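Local atomic coordinates of protein YSC84 (Saccharomyces cerevisiae, PDB entry 2A08), a protein that is essential, together with LSB5, for actin cytoskeleton organisation, fluid-phase endocytosis and vesicle trafficking, and is represented here by its C-terminal SH3 domain. Residues V7-N11 with A21-G25. Residues are numbered along the deposited sequence; the frame is centred on the assembly and turned at random.
Sequences VALYN and AFKKG
Gly-25 and Lys-24 each give a backbone N-H to the 7-11 segment, tying the two arms of the RT loop of this SH3 domain together. Gly-25 N reaches Ala-8 O at 2.8 Å, just where strand 5-8 ends. The second bond uses a side-chain acceptor: Lys-24 N donates to Asn-11 OD1 at 2.9 Å, nearly straight at 164° but tilted from the carbonyl plane. Chi1 of -53° sets CG of Asn-11 beside its own backbone N, and chi2 of -46° turns OD1 toward the 21-25 segment, where it also meets CB and CD of Lys-23, whose chain bends at chi2 and passes obliquely over the amide.

Lys-24 takes the other direction. Its CB lies near OD1 of Asn-11, CG, CD and CE then run in an extended chain past Leu-9 O, with CG at 3.6 Å, and NZ at the tip gives a hydrogen to a water that in turn donates to Leu-9 O.

On the core side, CD1 of the buried Phe-22 ring touches Ala-8 CB at 3.6 Å, while Tyr-10 O lies at the ring edge, in plane, 3.4 Å from CE1. Phe-52 meets this ring edge-to-face, and Val-57 and Tyr-56 also touch the side chain, so it links the loop to the hydrophobic core. An alanine in place of Phe-22 is likely to open a gap beside Ala-8 CB and deprive Phe-52 of its stacking partner. Ala-8 CB also rests 3.4 Å from Lys-23 O.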
ATOM      1  N   VAL A   7      -4.276   3.644  -5.713  1.00  6.81           N
ATOM      2  CA  VAL A   7      -3.695   3.010  -6.879  1.00  9.38           C
ATOM      3  C   VAL A   7      -2.197   3.054  -6.740  1.00  8.17           C
ATOM      4  O   VAL A   7      -1.632   4.091  -6.396  1.00  8.89           O
ATOM      5  CB  VAL A   7      -4.125   3.693  -8.201  1.00  7.76           C
ATOM      6  CG1 VAL A   7      -3.572   2.924  -9.393  1.00  7.32           C
ATOM      7  CG2 VAL A   7      -5.620   3.749  -8.267  1.00 10.58           C
ATOM      8  N   ALA A   8      -1.556   1.905  -6.956  1.00  9.11           N
ATOM      9  CA  ALA A   8      -0.097   1.816  -6.928  1.00  8.61           C
ATOM     10  C   ALA A   8       0.507   2.546  -8.127  1.00 10.09           C
ATOM     11  O   ALA A   8       0.174   2.302  -9.300  1.00  9.66           O
ATOM     12  CB  ALA A   8       0.345   0.359  -6.921  1.00  8.33           C
ATOM     13  N   LEU A   9       1.423   3.441  -7.812  1.00  8.66           N
ATOM     14  CA  LEU A   9       2.144   4.208  -8.820  1.00  9.41           C
ATOM     15  C   LEU A   9       3.420   3.481  -9.285  1.00  9.10           C
ATOM     16  O   LEU A   9       3.946   3.792 -10.348  1.00  9.73           O
ATOM     17  CB  LEU A   9       2.526   5.573  -8.252  1.00  8.53           C
ATOM     18  CG  LEU A   9       1.364   6.435  -7.759  1.00 12.59           C
ATOM     19  CD1 LEU A   9       1.898   7.672  -7.054  1.00 15.56           C
ATOM     20  CD2 LEU A   9       0.495   6.826  -8.888  1.00 14.13           C
ATOM     21  N   TYR A  10       3.922   2.563  -8.464  1.00  9.05           N
ATOM     22  CA  TYR A  10       5.167   1.812  -8.722  1.00  9.21           C
ATOM     23  C   TYR A  10       5.003   0.380  -8.214  1.00  9.56           C
ATOM     24  O   TYR A  10       4.137   0.110  -7.391  1.00 10.36           O
ATOM     25  CB  TYR A  10       6.373   2.459  -7.993  1.00  9.80           C
ATOM     26  CG  TYR A  10       6.450   3.960  -8.198  1.00  9.69           C
ATOM     27  CD1 TYR A  10       6.935   4.475  -9.378  1.00 11.74           C
ATOM     28  CD2 TYR A  10       6.003   4.847  -7.212  1.00 14.51           C
ATOM     29  CE1 TYR A  10       6.969   5.857  -9.606  1.00 13.66           C
ATOM     30  CE2 TYR A  10       6.026   6.232  -7.431  1.00 15.03           C
ATOM     31  CZ  TYR A  10       6.499   6.723  -8.617  1.00 16.30           C
ATOM     32  OH  TYR A  10       6.571   8.085  -8.889  1.00 25.92           O
ATOM     33  N   ASN A  11       5.846  -0.523  -8.672  1.00 10.71           N
ATOM     34  CA  ASN A  11       5.957  -1.833  -8.053  1.00 10.45           C
ATOM     35  C   ASN A  11       6.610  -1.679  -6.680  1.00 10.11           C
ATOM     36  O   ASN A  11       7.408  -0.746  -6.441  1.00  9.12           O
ATOM     37  CB  ASN A  11       6.811  -2.753  -8.919  1.00  9.93           C
ATOM     38  CG  ASN A  11       6.330  -2.832 -10.348  1.00  9.92           C
ATOM     39  OD1 ASN A  11       5.155  -2.984 -10.622  1.00 10.11           O
ATOM     40  ND2 ASN A  11       7.273  -2.695 -11.291  1.00 15.97           N
ATOM     41  N   ALA A  21       3.508  -6.746  -0.931  1.00  8.86           N
ATOM     42  CA  ALA A  21       4.011  -6.662  -2.292  1.00  8.50           C
ATOM     43  C   ALA A  21       2.885  -6.255  -3.208  1.00  8.99           C
ATOM     44  O   ALA A  21       1.742  -6.680  -3.022  1.00 10.20           O
ATOM     45  CB  ALA A  21       4.547  -7.985  -2.716  1.00 10.34           C
ATOM     46  N   PHE A  22       3.199  -5.456  -4.210  1.00  8.94           N
ATOM     47  CA  PHE A  22       2.220  -5.109  -5.241  1.00  9.47           C
ATOM     48  C   PHE A  22       2.910  -4.652  -6.514  1.00  9.14           C
ATOM     49  O   PHE A  22       4.143  -4.468  -6.526  1.00  8.85           O
ATOM     50  CB  PHE A  22       1.196  -4.055  -4.761  1.00  8.56           C
ATOM     51  CG  PHE A  22       1.796  -2.812  -4.156  1.00  8.93           C
ATOM     52  CD1 PHE A  22       2.400  -1.832  -4.928  1.00 10.06           C
ATOM     53  CD2 PHE A  22       1.725  -2.608  -2.801  1.00 10.86           C
ATOM     54  CE1 PHE A  22       2.936  -0.681  -4.358  1.00 10.09           C
ATOM     55  CE2 PHE A  22       2.261  -1.440  -2.215  1.00 11.31           C
ATOM     56  CZ  PHE A  22       2.863  -0.484  -3.012  1.00 11.22           C
ATOM     57  N   LYS A  23       2.117  -4.530  -7.580  1.00  9.13           N
ATOM     58  CA  LYS A  23       2.558  -4.047  -8.889  1.00  9.32           C
ATOM     59  C   LYS A  23       1.884  -2.733  -9.223  1.00  9.77           C
ATOM     60  O   LYS A  23       0.752  -2.476  -8.795  1.00  8.92           O
ATOM     61  CB  LYS A  23       2.244  -5.060  -9.993  1.00 10.71           C
ATOM     62  CG  LYS A  23       2.831  -6.408  -9.725  1.00 13.47           C
ATOM     63  CD  LYS A  23       4.329  -6.436  -9.920  1.00 18.29           C
ATOM     64  CE  LYS A  23       4.893  -7.894  -9.814  1.00 21.20           C
ATOM     65  NZ  LYS A  23       4.071  -8.947 -10.491  1.00 26.05           N
ATOM     66  N   LYS A  24       2.592  -1.896  -9.983  1.00  8.19           N
ATOM     67  CA  LYS A  24       2.020  -0.666 -10.555  1.00  9.70           C
ATOM     68  C   LYS A  24       0.615  -0.928 -11.103  1.00  8.59           C
ATOM     69  O   LYS A  24       0.412  -1.889 -11.834  1.00  9.32           O
ATOM     70  CB  LYS A  24       2.973  -0.088 -11.642  1.00  8.71           C
ATOM     71  CG  LYS A  24       2.445   1.184 -12.247  1.00 11.77           C
ATOM     72  CD  LYS A  24       3.393   1.725 -13.296  1.00 14.30           C
ATOM     73  CE  LYS A  24       2.910   3.056 -13.817  1.00 16.58           C
ATOM     74  NZ  LYS A  24       3.952   3.560 -14.773  1.00 19.74           N
ATOM     75  N   GLY A  25      -0.354  -0.120 -10.666  1.00  8.75           N
ATOM     76  CA  GLY A  25      -1.717  -0.180 -11.180  1.00 10.67           C
ATOM     77  C   GLY A  25      -2.632  -1.017 -10.295  1.00 11.43           C
ATOM     78  O   GLY A  25      -3.845  -0.953 -10.440  1.00 11.83           O
TER
HETATM   79  O   HOH W   1       5.623   3.984 -12.542  1.00 28.88           O